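PDB 3K4I: uncharacterized protein from Pseudomonas syringae pv. tomato, which is of unknown function but belongs to the aldolase/RraA-like family and assembles from three copies, with magnesium ions bound in the model. Local coordinates for residues 22-35 with 188-200. Sequence-based numbering, arbitrary orientation.
With MG (magnesium ion), chain E.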
loop_
_atom_site.group_PDB
_atom_site.type_symbol
_atom_site.label_atom_id
_atom_site.label_comp_id
_atom_site.label_asym_id
_atom_site.label_seq_id
_atom_site.Cartn_x
_atom_site.Cartn_y
_atom_site.Cartn_z
ATOM N N HIS C 22 1.909 -14.981 -20.018
ATOM C CA HIS C 22 0.878 -15.803 -19.380
ATOM C C HIS C 22 1.389 -16.519 -18.136
ATOM O O HIS C 22 0.775 -17.501 -17.687
ATOM C CB HIS C 22 0.319 -16.837 -20.369
ATOM C CG HIS C 22 -0.080 -16.251 -21.688
ATOM N ND1 HIS C 22 -1.333 -15.720 -21.917
ATOM C CD2 HIS C 22 0.607 -16.112 -22.848
ATOM C CE1 HIS C 22 -1.403 -15.286 -23.163
ATOM N NE2 HIS C 22 -0.239 -15.508 -23.748
ATOM N N LEU C 23 2.501 -16.026 -17.575
ATOM C CA LEU C 23 3.051 -16.602 -16.362
ATOM C C LEU C 23 3.029 -15.592 -15.229
ATOM O O LEU C 23 3.385 -14.434 -15.419
ATOM C CB LEU C 23 4.484 -17.131 -16.580
ATOM C CG LEU C 23 4.662 -18.302 -17.548
ATOM C CD1 LEU C 23 6.140 -18.663 -17.758
ATOM C CD2 LEU C 23 3.837 -19.567 -17.157
ATOM N N ASP C 24 2.617 -16.061 -14.054
ATOM C CA ASP C 24 2.559 -15.265 -12.831
ATOM C C ASP C 24 3.903 -15.351 -12.118
ATOM O O ASP C 24 4.642 -16.345 -12.276
ATOM C CB ASP C 24 1.531 -15.893 -11.876
ATOM C CG ASP C 24 0.100 -15.813 -12.384
ATOM O OD1 ASP C 24 -0.728 -16.611 -11.910
ATOM O OD2 ASP C 24 -0.219 -14.949 -13.227
ATOM N N THR C 25 4.212 -14.332 -11.316
ATOM C CA THR C 25 5.409 -14.394 -10.462
ATOM C C THR C 25 5.465 -15.648 -9.605
ATOM O O THR C 25 6.563 -16.170 -9.363
ATOM C CB THR C 25 5.547 -13.139 -9.591
ATOM O OG1 THR C 25 4.304 -12.879 -8.939
ATOM C CG2 THR C 25 5.937 -11.927 -10.477
ATOM N N ALA C 26 4.315 -16.127 -9.122
ATOM C CA ALA C 26 4.296 -17.358 -8.317
ATOM C C ALA C 26 4.821 -18.580 -9.078
ATOM O O ALA C 26 5.598 -19.365 -8.529
ATOM C CB ALA C 26 2.904 -17.622 -7.724
ATOM N N SER C 27 4.393 -18.764 -10.336
ATOM C CA SER C 27 4.852 -19.906 -11.107
ATOM C C SER C 27 6.371 -19.849 -11.314
ATOM O O SER C 27 7.063 -20.861 -11.174
ATOM C CB SER C 27 4.148 -19.963 -12.465
ATOM O OG SER C 27 2.759 -19.707 -12.278
ATOM N N LEU C 28 6.866 -18.652 -11.640
ATOM C CA LEU C 28 8.274 -18.463 -11.913
ATOM C C LEU C 28 9.098 -18.683 -10.663
ATOM O O LEU C 28 10.140 -19.321 -10.716
ATOM C CB LEU C 28 8.537 -17.072 -12.492
ATOM C CG LEU C 28 8.051 -17.036 -13.956
ATOM C CD1 LEU C 28 7.836 -15.618 -14.387
ATOM C CD2 LEU C 28 9.052 -17.766 -14.875
ATOM N N SER C 29 8.573 -18.202 -9.536
ATOM C CA SER C 29 9.237 -18.409 -8.245
ATOM C C SER C 29 9.281 -19.898 -7.848
ATOM O O SER C 29 10.331 -20.405 -7.420
ATOM C CB SER C 29 8.539 -17.588 -7.173
ATOM O OG SER C 29 9.194 -17.768 -5.910
ATOM N N ASP C 30 8.177 -20.612 -8.031
ATOM C CA ASP C 30 8.149 -22.074 -7.743
ATOM C C ASP C 30 9.141 -22.825 -8.648
ATOM O O ASP C 30 9.835 -23.744 -8.204
ATOM C CB ASP C 30 6.721 -22.632 -7.911
ATOM C CG ASP C 30 5.750 -22.108 -6.855
ATOM O OD1 ASP C 30 6.166 -21.350 -5.947
ATOM O OD2 ASP C 30 4.529 -22.419 -6.959
ATOM N N ALA C 31 9.268 -22.381 -9.898
ATOM C CA ALA C 31 10.226 -22.980 -10.834
ATOM C C ALA C 31 11.668 -22.740 -10.381
ATOM O O ALA C 31 12.504 -23.646 -10.385
ATOM C CB ALA C 31 10.013 -22.417 -12.241
ATOM N N LEU C 32 11.955 -21.502 -10.023
ATOM C CA LEU C 32 13.266 -21.178 -9.470
ATOM C C LEU C 32 13.561 -22.023 -8.234
ATOM O O LEU C 32 14.654 -22.561 -8.116
ATOM C CB LEU C 32 13.366 -19.714 -9.133
ATOM C CG LEU C 32 13.575 -18.823 -10.353
ATOM C CD1 LEU C 32 13.252 -17.379 -9.901
ATOM C CD2 LEU C 32 15.015 -18.906 -10.877
ATOM N N ASP C 33 12.573 -22.153 -7.348
ATOM C CA ASP C 33 12.772 -22.897 -6.102
ATOM C C ASP C 33 13.166 -24.336 -6.414
ATOM O O ASP C 33 13.969 -24.934 -5.704
ATOM C CB ASP C 33 11.482 -22.933 -5.268
ATOM C CG ASP C 33 11.221 -21.652 -4.517
ATOM O OD1 ASP C 33 12.060 -20.722 -4.571
ATOM O OD2 ASP C 33 10.149 -21.593 -3.869
ATOM N N SER C 34 12.579 -24.903 -7.478
ATOM C CA SER C 34 12.907 -26.269 -7.908
ATOM C C SER C 34 14.325 -26.399 -8.427
ATOM O O SER C 34 14.838 -27.515 -8.593
ATOM C CB SER C 34 11.887 -26.804 -8.951
ATOM O OG SER C 34 12.085 -26.222 -10.217
ATOM N N LEU C 35 14.962 -25.256 -8.676
ATOM C CA LEU C 35 16.360 -25.202 -9.084
ATOM C C LEU C 35 17.262 -24.728 -7.926
ATOM O O LEU C 35 18.471 -24.609 -8.090
ATOM C CB LEU C 35 16.534 -24.370 -10.372
ATOM C CG LEU C 35 15.806 -24.946 -11.625
ATOM C CD1 LEU C 35 15.665 -23.910 -12.738
ATOM C CD2 LEU C 35 16.475 -26.213 -12.140
ATOM N N GLU C 188 14.859 -22.643 -19.073
ATOM C CA GLU C 188 14.497 -23.767 -18.228
ATOM C C GLU C 188 13.458 -23.353 -17.168
ATOM O O GLU C 188 12.536 -24.102 -16.885
ATOM C CB GLU C 188 15.749 -24.354 -17.559
ATOM C CG GLU C 188 15.491 -25.506 -16.570
ATOM C CD GLU C 188 14.974 -26.789 -17.225
ATOM O OE1 GLU C 188 15.184 -27.008 -18.457
ATOM O OE2 GLU C 188 14.344 -27.598 -16.507
ATOM N N VAL C 189 13.614 -22.168 -16.573
ATOM C CA VAL C 189 12.663 -21.692 -15.561
ATOM C C VAL C 189 11.273 -21.457 -16.175
ATOM O O VAL C 189 10.252 -21.813 -15.593
ATOM C CB VAL C 189 13.201 -20.441 -14.842
ATOM C CG1 VAL C 189 12.114 -19.785 -14.017
ATOM C CG2 VAL C 189 14.411 -20.850 -13.992
ATOM N N VAL C 190 11.252 -20.908 -17.377
ATOM C CA VAL C 190 9.991 -20.635 -18.040
ATOM C C VAL C 190 9.258 -21.946 -18.379
ATOM O O VAL C 190 8.050 -22.051 -18.169
ATOM C CB VAL C 190 10.189 -19.731 -19.287
ATOM C CG1 VAL C 190 8.928 -19.716 -20.172
ATOM C CG2 VAL C 190 10.537 -18.321 -18.826
ATOM N N LEU C 191 9.997 -22.939 -18.862
ATOM C CA LEU C 191 9.464 -24.278 -19.080
ATOM C C LEU C 191 8.886 -24.892 -17.791
ATOM O O LEU C 191 7.759 -25.414 -17.784
ATOM C CB LEU C 191 10.550 -25.198 -19.672
ATOM C CG LEU C 191 10.197 -26.637 -20.049
ATOM C CD1 LEU C 191 9.292 -26.652 -21.287
ATOM C CD2 LEU C 191 11.466 -27.431 -20.332
ATOM N N ARG C 192 9.632 -24.790 -16.687
ATOM C CA ARG C 192 9.139 -25.332 -15.431
ATOM C C ARG C 192 7.901 -24.577 -14.910
ATOM O O ARG C 192 6.955 -25.204 -14.409
ATOM C CB ARG C 192 10.258 -25.344 -14.369
ATOM C CG ARG C 192 11.276 -26.445 -14.642
ATOM C CD ARG C 192 12.467 -26.343 -13.716
ATOM N NE ARG C 192 13.441 -27.398 -14.004
ATOM C CZ ARG C 192 13.929 -28.244 -13.101
ATOM N NH1 ARG C 192 13.573 -28.147 -11.824
ATOM N NH2 ARG C 192 14.796 -29.177 -13.483
ATOM N N ALA C 193 7.892 -23.251 -15.079
ATOM C CA ALA C 193 6.795 -22.416 -14.614
ATOM C C ALA C 193 5.516 -22.769 -15.359
ATOM O O ALA C 193 4.445 -22.808 -14.784
ATOM C CB ALA C 193 7.116 -20.914 -14.789
ATOM N N ARG C 194 5.645 -23.029 -16.655
ATOM C CA ARG C 194 4.470 -23.399 -17.420
ATOM C C ARG C 194 3.834 -24.708 -16.910
ATOM O O ARG C 194 2.599 -24.858 -16.895
ATOM C CB ARG C 194 4.887 -23.553 -18.874
ATOM C CG ARG C 194 3.732 -23.545 -19.804
ATOM C CD ARG C 194 4.037 -24.427 -20.959
ATOM N NE ARG C 194 5.220 -23.998 -21.704
ATOM C CZ ARG C 194 5.516 -24.433 -22.925
ATOM N NH1 ARG C 194 4.699 -25.284 -23.552
ATOM N NH2 ARG C 194 6.607 -24.002 -23.537
ATOM N N ALA C 195 4.682 -25.670 -16.561
ATOM C CA ALA C 195 4.267 -26.947 -16.019
ATOM C C ALA C 195 3.611 -26.783 -14.642
ATOM O O ALA C 195 2.612 -27.433 -14.341
ATOM C CB ALA C 195 5.464 -27.898 -15.949
ATOM N N VAL C 196 4.185 -25.921 -13.791
ATOM C CA VAL C 196 3.554 -25.584 -12.517
ATOM C C VAL C 196 2.132 -25.010 -12.700
ATOM O O VAL C 196 1.183 -25.439 -12.024
ATOM C CB VAL C 196 4.429 -24.582 -11.723
ATOM C CG1 VAL C 196 3.673 -24.059 -10.487
ATOM C CG2 VAL C 196 5.725 -25.232 -11.316
ATOM N N GLU C 197 1.983 -24.084 -13.643
ATOM C CA GLU C 197 0.689 -23.461 -13.914
ATOM C C GLU C 197 -0.308 -24.501 -14.393
ATOM O O GLU C 197 -1.459 -24.502 -13.952
ATOM C CB GLU C 197 0.804 -22.288 -14.911
ATOM C CG GLU C 197 1.481 -21.068 -14.251
ATOM C CD GLU C 197 1.064 -19.710 -14.811
ATOM O OE1 GLU C 197 0.309 -19.675 -15.823
ATOM O OE2 GLU C 197 1.494 -18.684 -14.216
ATOM N N GLN C 198 0.143 -25.402 -15.268
ATOM C CA GLN C 198 -0.749 -26.453 -15.772
ATOM C C GLN C 198 -1.271 -27.368 -14.668
ATOM O O GLN C 198 -2.484 -27.574 -14.565
ATOM C CB GLN C 198 -0.097 -27.265 -16.898
ATOM C CG GLN C 198 -0.084 -26.530 -18.234
ATOM C CD GLN C 198 0.858 -27.160 -19.249
ATOM O OE1 GLN C 198 1.739 -27.961 -18.896
ATOM N NE2 GLN C 198 0.673 -26.808 -20.524
ATOM N N THR C 199 -0.360 -27.874 -13.825
ATOM C CA THR C 199 -0.730 -28.720 -12.673
ATOM C C THR C 199 -1.727 -28.009 -11.756
ATOM O O THR C 199 -2.732 -28.596 -11.325
ATOM C CB THR C 199 0.518 -29.167 -11.860
ATOM O OG1 THR C 199 1.336 -30.013 -12.678
ATOM C CG2 THR C 199 0.100 -29.933 -10.613
ATOM N N GLU C 200 -1.458 -26.737 -11.481
ATOM C CA GLU C 200 -2.296 -25.946 -10.585
ATOM C C GLU C 200 -3.676 -25.667 -11.149
ATOM O O GLU C 200 -4.666 -25.627 -10.408
ATOM C CB GLU C 200 -1.657 -24.605 -10.317
ATOM C CG GLU C 200 -0.620 -24.589 -9.271
ATOM C CD GLU C 200 -0.304 -23.168 -8.872
ATOM O OE1 GLU C 200 -1.100 -22.233 -9.228
ATOM O OE2 GLU C 200 0.728 -22.994 -8.197
HETATM MG MG MG E . -0.706 -19.942 -9.729
HETATM O O HOH W 1 -0.444 -17.984 -9.880
HETATM O O HOH W 2 1.180 -20.711 -10.386
HETATM O O HOH W 3 0.073 -19.723 -7.921
HETATM O O HOH W 4 -1.441 -20.181 -11.742
#
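Arg192 reaches across to Ser34 and Leu35 where, in this RraA-like fold, helix 25-33 crosses the 188-200 part of helix 186-207 at 117°, axes 7.8 Å apart at closest approach. Its CB packs on Ala31 CB at 3.6 Å. With CG beside the backbone N (chi1 -74°), the chain then runs out extended to NE, and CD passes Leu35 CD1. NE points straight at Glu188 OE2 (2.7 Å), a salt bridge in the guanidinium plane through the carboxylate's anti lone pair. CZ lies under Leu35 CD2, 3.4 Å above the centre of the group, while NH1 donates in plane to Ser34 OG, which itself donates to Ala31 O. Two edge bonds and a methyl over one face thus fix the guanidinium's rotation. In the middle, small residues let the backbones close in: Ala193 CB touches both Ser27 O and Leu28 CD2, and Val189 spreads its two methyls against Leu28, Ala31, Leu32 and Leu35. Past Glu197, Glu200 OE1 binds a magnesium ion that Asp102 of the second subunit also ligates, so the metal bridges this helix to that neighbouring subunit. Back at the start of helix 25-33, Asp24 N donates to Glu197 OE2 at 2.9 Å, nearly straight at 166°.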